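Local coordinates for CRISPR-associated protein, Cse2 family (PDB 4H79) that probably binds nucleic acid as the CasB (Cse2) subunit of the CRISPR Cascade complex of Thermobifida fusca, at residues V21-R24 with V25-Q29; I28-G31 with Y32-D35; I127-P130 with L131-R134. One frame throughout, in Å; residues are numbered along the deposited sequence.

How the contacts relate
Contacts 1 and 2 follow one another along helix 16-33: they share I28 and Q29, and their centres lie 10 Å apart. Contact 1 covers the middle of that helix, where the ion pairs D22–R26 and R24–E27 lie on different sides and V21, V25 and I28 turn inward; contact 2 is its C-terminal end, closed by a Schellman motif. Contact 3 is the N-terminal start of helix 129-138, across the chain's centre from contact 1. Its centre is 31 Å from that of contact 1 and 34 Å from that of contact 2, nearest atoms about 21 Å away in both cases. R26 and Q29 each have bound 1,2-ethanediol, probably from the crystallisation liquor, about 4 Å from their side chains.

Contact 1 of 3, residues V21-R24 with V25-Q29; sequences VDQR and VREIQ
D22 and R26, one helical turn apart, meet through a carboxylate and the NE corner of a guanidinium. NE donates to OD1 of D22 at 3.1 Å on the syn side but tilted out of both planes, with a weak second bond from the same nitrogen to OD2. The two planes stand 84° apart, so this is not a flat two-nitrogen pairing; a water that gives a hydrogen to D22 OD2 and takes one from R26 NH2 bridges the two groups. R26 gets there on a chain extended from CG to NE, whose CG rests 3.0 Å from the carbonyl O of D22.

E27 receives two residues. Q23 NE2 gives OE2 a nearly straight bond of 2.9 Å, in the plane of its own amide but from above the carboxylate, while R24 NH1 reaches OE1 over a weak 3.3 Å salt bridge. With CG anti to the backbone N (chi1 -176°) and a bend at chi2, R24 lays its guanidinium beside I28, whose CG1 sits over one face near the rim, 3.6 Å from NH1. On the inner side V21 CG1 packs against V25 CG2 at 3.9 Å.

Partners from outside the two segments hold the same groups: H108 bonds D22 OD1, R68 pairs with E27 OE2, and R24 NH2 donates to the carbonyl of L63. V21, V25 and I28 lean on A88, Y95 and L92 of helix 80-99. Beneath the side chains run the i to i+4 backbone hydrogen bonds, V25 N to V21 O at 2.9 Å among them, of an amphipathic alpha helix packed in an all-helical fold.

Contact 2 of 3, residues I28-G31 with Y32-D35; sequences IQEG and YRLD
A Schellman motif ends helix 16-33 here, and an E30–R33 salt bridge flanks its last turn. R33 takes hold of the E30 carboxylate side-on with two nitrogens, one for each oxygen: NE donates to OE1 at 3.0 Å, and NH2 to OE2 at 2.7 Å. Both oxygens lie close to the guanidinium plane, but the carboxylate is turned 40° against it; NE therefore comes to OE1 from above the carboxylate, and NH2 meets OE2 on the syn side, also tilted out of the carboxylate plane. The two chains run alongside each other and point the same way. Each starts with CG anti to the backbone N, and each then turns once, E30 at chi2 (66°) and R33 at chi3 (67°), which brings the charged ends together over a spacing of three residues. Two bonds hold the carboxylate against rotation, and R106 adds only a weak, long ion pair to OE1.

The backbone carries the helix to its end through bonds of the i to i+4 kind, the last of them L34 N to E30 O at 3.0 Å. D35 then leaves helical geometry with a positive phi, and its N bonds back to Y32 O at 3.0 Å as the chain leaves the helix for the short link to helix 37-49. L34 lays CD1 4.0 Å from E30 OE2, beside the ion pair. Y32 turns its ring away from this turn: its OH bonds S101 N, R103 makes a cation-pi contact with the ring, and L43 and Q99 touch it. R103 also pairs with the D35 carboxylate.

Contact 3 of 3, residues I127-P130 with L131-R134; sequences IDEP and LRKR
The R132 guanidinium has I127 over one face and the E129 carboxylate at its edge. I127 CG2 stands 3.9 Å above the plane, offset toward the rim, with CD1 of the same side chain 3.7 Å from R132 NH1. At the edge, R132 NH2 donates to E129 OE2 at 3.1 Å, in the guanidinium plane and on the syn lone pair; bonds from NH2 to OE1 and from NE to OE2 are weak. The planes are 46° apart, and the side chains lie next to each other, pointing the same way. R132 folds back through bends at chi2 (-100°) and chi3 (-68°), which sets the guanidinium alongside I127 and E129. A leucine in its place would probably leave the E129 carboxylate without its charged mate and I127 without the flat group it lies over.

D128 is the N-cap: its OD2 accepts from L131 N at 2.9 Å, a nearly straight hydrogen bond whose donor sits well above the carboxylate plane. The carboxylate also lies against L131, with D128 CG 3.5 Å from L131 CB. From this cap the first helical bond, R132 N to D128 O at 2.8 Å, sets the turn going.

Helix 180-195 borders the ion pair, F194 and H195 touching both I127 and R132. L131 is turned in against L121 and M122 of the preceding loop, and R134 pairs with E153 of helix 144-160.

Contact 1 of 3, residues V21-R24 with V25-Q29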
ATOM      1  N   VAL A  21       6.751   5.173   5.816  1.00 27.46           N
ATOM      2  CA  VAL A  21       5.320   5.007   5.554  1.00 22.52           C
ATOM      3  C   VAL A  21       4.663   4.271   6.723  1.00 27.21           C
ATOM      4  O   VAL A  21       3.572   4.613   7.132  1.00 22.76           O
ATOM      5  CB  VAL A  21       5.092   4.228   4.234  1.00 25.43           C
ATOM      6  CG1 VAL A  21       3.628   3.735   4.113  1.00 21.90           C
ATOM      7  CG2 VAL A  21       5.495   5.097   3.051  1.00 26.15           C
ATOM      8  N   ASP A  22       5.335   3.259   7.262  1.00 24.69           N
ATOM      9  CA  ASP A  22       4.808   2.547   8.427  1.00 25.75           C
ATOM     10  C   ASP A  22       4.538   3.535   9.606  1.00 27.39           C
ATOM     11  O   ASP A  22       3.492   3.451  10.273  1.00 28.60           O
ATOM     12  CB  ASP A  22       5.844   1.498   8.891  1.00 25.74           C
ATOM     13  CG  ASP A  22       5.476   0.899  10.222  1.00 29.83           C
ATOM     14  OD1 ASP A  22       4.352   0.369  10.433  1.00 33.44           O
ATOM     15  OD2 ASP A  22       6.316   0.989  11.105  1.00 32.63           O
ATOM     16  N   GLN A  23       5.527   4.406   9.917  1.00 28.78           N
ATOM     17  CA  GLN A  23       5.423   5.350  11.025  1.00 27.77           C
ATOM     18  C   GLN A  23       4.299   6.387  10.711  1.00 27.36           C
ATOM     19  O   GLN A  23       3.464   6.693  11.562  1.00 29.01           O
ATOM     20  CB  GLN A  23       6.831   6.007  11.260  1.00 32.44           C
ATOM     21  CG  GLN A  23       6.934   6.947  12.450  1.00 39.46           C
ATOM     22  CD  GLN A  23       6.363   6.330  13.731  1.00 48.88           C
ATOM     23  OE1 GLN A  23       6.678   5.177  14.103  1.00 45.84           O
ATOM     24  NE2 GLN A  23       5.502   7.095  14.407  1.00 49.93           N
ATOM     25  N   ARG A  24       4.246   6.895   9.477  1.00 24.61           N
ATOM     26  CA  ARG A  24       3.254   7.897   9.143  1.00 26.68           C
ATOM     27  C   ARG A  24       1.805   7.294   9.176  1.00 26.30           C
ATOM     28  O   ARG A  24       0.878   7.920   9.682  1.00 23.22           O
ATOM     29  CB  ARG A  24       3.549   8.477   7.752  1.00 26.20           C
ATOM     30  CG  ARG A  24       2.579   9.628   7.399  1.00 26.88           C
ATOM     31  CD  ARG A  24       2.945  10.902   8.208  1.00 32.68           C
ATOM     32  NE  ARG A  24       1.930  11.936   7.956  1.00 36.14           N
ATOM     33  CZ  ARG A  24       0.979  12.292   8.808  1.00 37.20           C
ATOM     34  NH1 ARG A  24       0.947  11.766  10.017  1.00 42.13           N
ATOM     35  NH2 ARG A  24       0.075  13.204   8.453  1.00 31.51           N
ATOM     36  N   VAL A  25       1.599   6.104   8.594  1.00 23.22           N
ATOM     37  CA  VAL A  25       0.260   5.467   8.579  1.00 19.26           C
ATOM     38  C   VAL A  25      -0.115   5.127  10.037  1.00 21.21           C
ATOM     39  O   VAL A  25      -1.288   5.294  10.417  1.00 22.92           O
ATOM     40  CB  VAL A  25       0.292   4.167   7.744  1.00 24.30           C
ATOM     41  CG1 VAL A  25      -0.938   3.329   7.980  1.00 19.90           C
ATOM     42  CG2 VAL A  25       0.501   4.469   6.259  1.00 19.90           C
ATOM     43  N   ARG A  26       0.843   4.675  10.866  1.00 21.00           N
ATOM     44  CA  ARG A  26       0.493   4.363  12.280  1.00 23.40           C
ATOM     45  C   ARG A  26      -0.054   5.620  12.977  1.00 24.25           C
ATOM     46  O   ARG A  26      -0.995   5.521  13.786  1.00 29.32           O
ATOM     47  CB  ARG A  26       1.696   3.868  13.114  1.00 25.18           C
ATOM     48  CG  ARG A  26       2.130   2.444  12.802  1.00 31.93           C
ATOM     49  CD  ARG A  26       3.397   2.176  13.659  1.00 39.54           C
ATOM     50  NE  ARG A  26       3.985   0.888  13.428  1.00 41.53           N
ATOM     51  CZ  ARG A  26       3.853  -0.123  14.286  1.00 61.87           C
ATOM     52  NH1 ARG A  26       3.125   0.074  15.377  1.00 61.78           N
ATOM     53  NH2 ARG A  26       4.432  -1.317  14.072  1.00 56.67           N
ATOM     54  N   GLU A  27       0.585   6.776  12.717  1.00 26.21           N
ATOM     55  CA  GLU A  27       0.164   8.048  13.297  1.00 25.27           C
ATOM     56  C   GLU A  27      -1.236   8.385  12.871  1.00 28.67           C
ATOM     57  O   GLU A  27      -2.079   8.711  13.721  1.00 24.25           O
ATOM     58  CB  GLU A  27       1.132   9.218  12.932  1.00 23.10           C
ATOM     59  CG  GLU A  27       2.424   9.105  13.740  1.00 33.99           C
ATOM     60  CD  GLU A  27       3.569   9.849  13.057  1.00 37.86           C
ATOM     61  OE1 GLU A  27       3.306  10.500  12.007  1.00 31.37           O
ATOM     62  OE2 GLU A  27       4.719   9.793  13.560  1.00 36.56           O
ATOM     63  N   ILE A  28      -1.500   8.342  11.560  1.00 23.28           N
ATOM     64  CA  ILE A  28      -2.827   8.698  11.068  1.00 22.79           C
ATOM     65  C   ILE A  28      -3.859   7.681  11.576  1.00 23.01           C
ATOM     66  O   ILE A  28      -4.978   8.036  11.962  1.00 20.73           O
ATOM     67  CB  ILE A  28      -2.833   8.716   9.546  1.00 26.34           C
ATOM     68  CG1 ILE A  28      -1.897   9.850   9.028  1.00 25.30           C
ATOM     69  CG2 ILE A  28      -4.238   8.987   9.048  1.00 30.34           C
ATOM     70  CD1 ILE A  28      -1.692   9.816   7.488  1.00 30.08           C
ATOM     71  N   GLN A  29      -3.466   6.409  11.568  1.00 20.41           N
ATOM     72  CA  GLN A  29      -4.364   5.340  11.982  1.00 22.21           C
ATOM     73  C   GLN A  29      -4.786   5.509  13.472  1.00 21.51           C
ATOM     74  O   GLN A  29      -5.987   5.347  13.825  1.00 26.26           O
ATOM     75  CB  GLN A  29      -3.661   3.958  11.818  1.00 26.60           C
ATOM     76  CG  GLN A  29      -4.525   2.771  12.266  1.00 27.19           C
ATOM     77  CD  GLN A  29      -3.955   1.470  11.673  1.00 28.32           C
ATOM     78  OE1 GLN A  29      -4.561   0.913  10.788  1.00 23.74           O
ATOM     79  NE2 GLN A  29      -2.781   0.996  12.163  1.00 21.85           N
TER
HETATM   80  O   HOH W   1       6.533  -1.209  12.613  1.00 46.09           O

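Contact 2 of 3, residues I28-G31 with Y32-D35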
ATOM      1  N   ILE A  28      -1.500   8.342  11.560  1.00 23.28           N
ATOM      2  CA  ILE A  28      -2.827   8.698  11.068  1.00 22.79           C
ATOM      3  C   ILE A  28      -3.859   7.681  11.576  1.00 23.01           C
ATOM      4  O   ILE A  28      -4.978   8.036  11.962  1.00 20.73           O
ATOM      5  CB  ILE A  28      -2.833   8.716   9.546  1.00 26.34           C
ATOM      6  CG1 ILE A  28      -1.897   9.850   9.028  1.00 25.30           C
ATOM      7  CG2 ILE A  28      -4.238   8.987   9.048  1.00 30.34           C
ATOM      8  CD1 ILE A  28      -1.692   9.816   7.488  1.00 30.08           C
ATOM      9  N   GLN A  29      -3.466   6.409  11.568  1.00 20.41           N
ATOM     10  CA  GLN A  29      -4.364   5.340  11.982  1.00 22.21           C
ATOM     11  C   GLN A  29      -4.786   5.509  13.472  1.00 21.51           C
ATOM     12  O   GLN A  29      -5.987   5.347  13.825  1.00 26.26           O
ATOM     13  CB  GLN A  29      -3.661   3.958  11.818  1.00 26.60           C
ATOM     14  CG  GLN A  29      -4.525   2.771  12.266  1.00 27.19           C
ATOM     15  CD  GLN A  29      -3.955   1.470  11.673  1.00 28.32           C
ATOM     16  OE1 GLN A  29      -4.561   0.913  10.788  1.00 23.74           O
ATOM     17  NE2 GLN A  29      -2.781   0.996  12.163  1.00 21.85           N
ATOM     18  N   GLU A  30      -3.824   5.821  14.340  1.00 21.00           N
ATOM     19  CA  GLU A  30      -4.160   6.008  15.779  1.00 25.35           C
ATOM     20  C   GLU A  30      -5.063   7.251  15.939  1.00 28.72           C
ATOM     21  O   GLU A  30      -6.042   7.250  16.707  1.00 29.92           O
ATOM     22  CB  GLU A  30      -2.818   6.153  16.547  1.00 28.77           C
ATOM     23  CG  GLU A  30      -2.958   6.502  17.993  1.00 43.84           C
ATOM     24  CD  GLU A  30      -3.629   5.386  18.789  1.00 62.88           C
ATOM     25  OE1 GLU A  30      -3.945   4.286  18.217  1.00 57.60           O
ATOM     26  OE2 GLU A  30      -3.824   5.619  19.986  1.00 58.34           O
ATOM     27  N   GLY A  31      -4.756   8.317  15.193  1.00 28.12           N
ATOM     28  CA  GLY A  31      -5.605   9.548  15.200  1.00 27.87           C
ATOM     29  C   GLY A  31      -7.041   9.182  14.712  1.00 25.84           C
ATOM     30  O   GLY A  31      -8.030   9.623  15.309  1.00 28.70           O
ATOM     31  N   TYR A  32      -7.178   8.337  13.685  1.00 21.71           N
ATOM     32  CA  TYR A  32      -8.515   7.967  13.188  1.00 24.15           C
ATOM     33  C   TYR A  32      -9.272   7.162  14.215  1.00 27.15           C
ATOM     34  O   TYR A  32     -10.487   7.328  14.362  1.00 28.69           O
ATOM     35  CB  TYR A  32      -8.421   7.126  11.886  1.00 22.13           C
ATOM     36  CG  TYR A  32      -9.735   6.890  11.176  1.00 25.57           C
ATOM     37  CD1 TYR A  32     -10.432   7.958  10.618  1.00 36.85           C
ATOM     38  CD2 TYR A  32     -10.265   5.586  11.010  1.00 30.16           C
ATOM     39  CE1 TYR A  32     -11.621   7.776   9.952  1.00 32.22           C
ATOM     40  CE2 TYR A  32     -11.461   5.386  10.306  1.00 28.80           C
ATOM     41  CZ  TYR A  32     -12.136   6.489   9.777  1.00 39.66           C
ATOM     42  OH  TYR A  32     -13.338   6.390   9.083  1.00 38.43           O
ATOM     43  N   ARG A  33      -8.550   6.265  14.891  1.00 25.07           N
ATOM     44  CA  ARG A  33      -9.075   5.470  16.006  1.00 34.35           C
ATOM     45  C   ARG A  33      -9.669   6.351  17.118  1.00 37.15           C
ATOM     46  O   ARG A  33     -10.764   6.051  17.635  1.00 35.44           O
ATOM     47  CB  ARG A  33      -7.992   4.552  16.615  1.00 32.54           C
ATOM     48  CG  ARG A  33      -8.605   3.590  17.630  1.00 41.19           C
ATOM     49  CD  ARG A  33      -7.563   2.673  18.282  1.00 44.67           C
ATOM     50  NE  ARG A  33      -6.637   3.431  19.144  1.00 57.39           N
ATOM     51  CZ  ARG A  33      -6.877   3.781  20.414  1.00 65.65           C
ATOM     52  NH1 ARG A  33      -8.026   3.426  21.011  1.00 63.85           N
ATOM     53  NH2 ARG A  33      -5.955   4.473  21.114  1.00 45.55           N
ATOM     54  N   LEU A  34      -8.931   7.416  17.474  1.00 30.96           N
ATOM     55  CA  LEU A  34      -9.380   8.445  18.438  1.00 38.24           C
ATOM     56  C   LEU A  34     -10.409   9.436  17.844  1.00 35.51           C
ATOM     57  O   LEU A  34     -10.846  10.328  18.534  1.00 37.88           O
ATOM     58  CB  LEU A  34      -8.185   9.213  19.018  1.00 39.80           C
ATOM     59  CG  LEU A  34      -7.243   8.304  19.878  1.00 50.29           C
ATOM     60  CD1 LEU A  34      -5.966   9.023  20.325  1.00 43.34           C
ATOM     61  CD2 LEU A  34      -7.945   7.640  21.083  1.00 55.02           C
ATOM     62  N   ASP A  35     -10.794   9.293  16.582  1.00 31.20           N
ATOM     63  CA  ASP A  35     -11.720  10.246  15.941  1.00 32.29           C
ATOM     64  C   ASP A  35     -11.133  11.665  15.950  1.00 33.81           C
ATOM     65  O   ASP A  35     -11.856  12.646  16.033  1.00 31.26           O
ATOM     66  CB  ASP A  35     -13.115  10.207  16.600  1.00 42.45           C
ATOM     67  CG  ASP A  35     -14.237  10.646  15.645  1.00 55.84           C
ATOM     68  OD1 ASP A  35     -14.123  10.502  14.397  1.00 56.21           O
ATOM     69  OD2 ASP A  35     -15.260  11.151  16.149  1.00 77.85           O
TER

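Contact 3 of 3, residues I127-P130 with L131-R134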
ATOM      1  N   ILE A 127      -9.348 -21.678  -5.250  1.00 30.37           N
ATOM      2  CA  ILE A 127      -8.894 -20.469  -5.867  1.00 33.05           C
ATOM      3  C   ILE A 127     -10.062 -19.860  -6.713  1.00 37.80           C
ATOM      4  O   ILE A 127     -10.603 -20.534  -7.580  1.00 40.02           O
ATOM      5  CB  ILE A 127      -7.685 -20.741  -6.749  1.00 28.21           C
ATOM      6  CG1 ILE A 127      -6.432 -21.005  -5.856  1.00 30.02           C
ATOM      7  CG2 ILE A 127      -7.504 -19.556  -7.717  1.00 27.06           C
ATOM      8  CD1 ILE A 127      -5.137 -21.152  -6.648  1.00 38.21           C
ATOM      9  N   ASP A 128     -10.472 -18.622  -6.424  1.00 30.64           N
ATOM     10  CA  ASP A 128     -11.427 -17.877  -7.303  1.00 31.51           C
ATOM     11  C   ASP A 128     -10.618 -17.421  -8.535  1.00 29.74           C
ATOM     12  O   ASP A 128      -9.782 -16.530  -8.442  1.00 30.12           O
ATOM     13  CB  ASP A 128     -12.012 -16.704  -6.507  1.00 34.72           C
ATOM     14  CG  ASP A 128     -12.725 -15.635  -7.374  1.00 43.05           C
ATOM     15  OD1 ASP A 128     -13.349 -14.802  -6.754  1.00 49.98           O
ATOM     16  OD2 ASP A 128     -12.657 -15.537  -8.618  1.00 49.11           O
ATOM     17  N   GLU A 129     -10.853 -18.068  -9.667  1.00 26.15           N
ATOM     18  CA  GLU A 129      -9.992 -17.894 -10.868  1.00 32.60           C
ATOM     19  C   GLU A 129     -10.048 -16.489 -11.415  1.00 29.99           C
ATOM     20  O   GLU A 129      -9.006 -15.949 -11.746  1.00 33.65           O
ATOM     21  CB  GLU A 129     -10.304 -18.940 -11.950  1.00 40.98           C
ATOM     22  CG  GLU A 129      -9.942 -20.312 -11.448  1.00 40.10           C
ATOM     23  CD  GLU A 129      -8.423 -20.543 -11.339  1.00 53.90           C
ATOM     24  OE1 GLU A 129      -8.073 -21.579 -10.709  1.00 52.02           O
ATOM     25  OE2 GLU A 129      -7.580 -19.734 -11.876  1.00 41.47           O
ATOM     26  N   PRO A 130     -11.251 -15.888 -11.498  1.00 35.42           N
ATOM     27  CA  PRO A 130     -11.310 -14.492 -11.989  1.00 34.62           C
ATOM     28  C   PRO A 130     -10.535 -13.536 -11.049  1.00 30.16           C
ATOM     29  O   PRO A 130      -9.796 -12.687 -11.524  1.00 26.69           O
ATOM     30  CB  PRO A 130     -12.827 -14.184 -11.982  1.00 34.31           C
ATOM     31  CG  PRO A 130     -13.483 -15.544 -12.178  1.00 47.11           C
ATOM     32  CD  PRO A 130     -12.603 -16.517 -11.418  1.00 35.67           C
ATOM     33  N   LEU A 131     -10.675 -13.686  -9.724  1.00 26.76           N
ATOM     34  CA  LEU A 131      -9.920 -12.843  -8.809  1.00 25.15           C
ATOM     35  C   LEU A 131      -8.387 -13.143  -8.917  1.00 26.77           C
ATOM     36  O   LEU A 131      -7.556 -12.233  -8.915  1.00 25.82           O
ATOM     37  CB  LEU A 131     -10.401 -13.042  -7.386  1.00 24.66           C
ATOM     38  CG  LEU A 131      -9.678 -12.238  -6.297  1.00 27.75           C
ATOM     39  CD1 LEU A 131      -9.596 -10.731  -6.563  1.00 28.33           C
ATOM     40  CD2 LEU A 131     -10.380 -12.527  -4.924  1.00 31.93           C
ATOM     41  N   ARG A 132      -8.025 -14.412  -9.039  1.00 25.00           N
ATOM     42  CA  ARG A 132      -6.610 -14.760  -9.098  1.00 30.30           C
ATOM     43  C   ARG A 132      -6.033 -14.179 -10.392  1.00 31.40           C
ATOM     44  O   ARG A 132      -4.901 -13.650 -10.395  1.00 31.49           O
ATOM     45  CB  ARG A 132      -6.383 -16.272  -9.039  1.00 30.19           C
ATOM     46  CG  ARG A 132      -4.850 -16.639  -8.926  1.00 31.77           C
ATOM     47  CD  ARG A 132      -4.179 -17.068 -10.274  1.00 28.99           C
ATOM     48  NE  ARG A 132      -4.753 -18.367 -10.693  1.00 38.30           N
ATOM     49  CZ  ARG A 132      -4.287 -19.540 -10.255  1.00 44.89           C
ATOM     50  NH1 ARG A 132      -3.207 -19.596  -9.437  1.00 46.96           N
ATOM     51  NH2 ARG A 132      -4.905 -20.653 -10.619  1.00 39.90           N
ATOM     52  N   LYS A 133      -6.813 -14.243 -11.480  1.00 30.49           N
ATOM     53  CA  LYS A 133      -6.376 -13.679 -12.767  1.00 36.18           C
ATOM     54  C   LYS A 133      -6.107 -12.179 -12.616  1.00 32.56           C
ATOM     55  O   LYS A 133      -5.060 -11.676 -13.092  1.00 32.70           O
ATOM     56  CB  LYS A 133      -7.422 -13.911 -13.860  1.00 47.19           C
ATOM     57  CG  LYS A 133      -7.074 -13.316 -15.215  1.00 62.58           C
ATOM     58  CD  LYS A 133      -8.075 -13.743 -16.294  1.00 79.97           C
ATOM     59  CE  LYS A 133      -7.738 -13.158 -17.663  1.00 83.89           C
ATOM     60  NZ  LYS A 133      -6.918 -14.079 -18.507  1.00 59.66           N
ATOM     61  N   ARG A 134      -7.042 -11.471 -11.968  1.00 31.03           N
ATOM     62  CA  ARG A 134      -6.890 -10.014 -11.726  1.00 39.12           C
ATOM     63  C   ARG A 134      -5.686  -9.703 -10.843  1.00 32.84           C
ATOM     64  O   ARG A 134      -4.986  -8.719 -11.075  1.00 35.68           O
ATOM     65  CB  ARG A 134      -8.171  -9.383 -11.138  1.00 45.73           C
ATOM     66  CG  ARG A 134      -9.256  -9.299 -12.213  1.00 70.04           C
ATOM     67  CD  ARG A 134     -10.655  -9.046 -11.660  1.00 84.28           C
ATOM     68  NE  ARG A 134     -10.900  -7.623 -11.458  1.00 93.17           N
ATOM     69  CZ  ARG A 134     -10.791  -6.982 -10.295  1.00 60.70           C
ATOM     70  NH1 ARG A 134     -10.441  -7.637  -9.187  1.00 74.73           N
ATOM     71  NH2 ARG A 134     -11.047  -5.674 -10.252  1.00 65.58           N
TER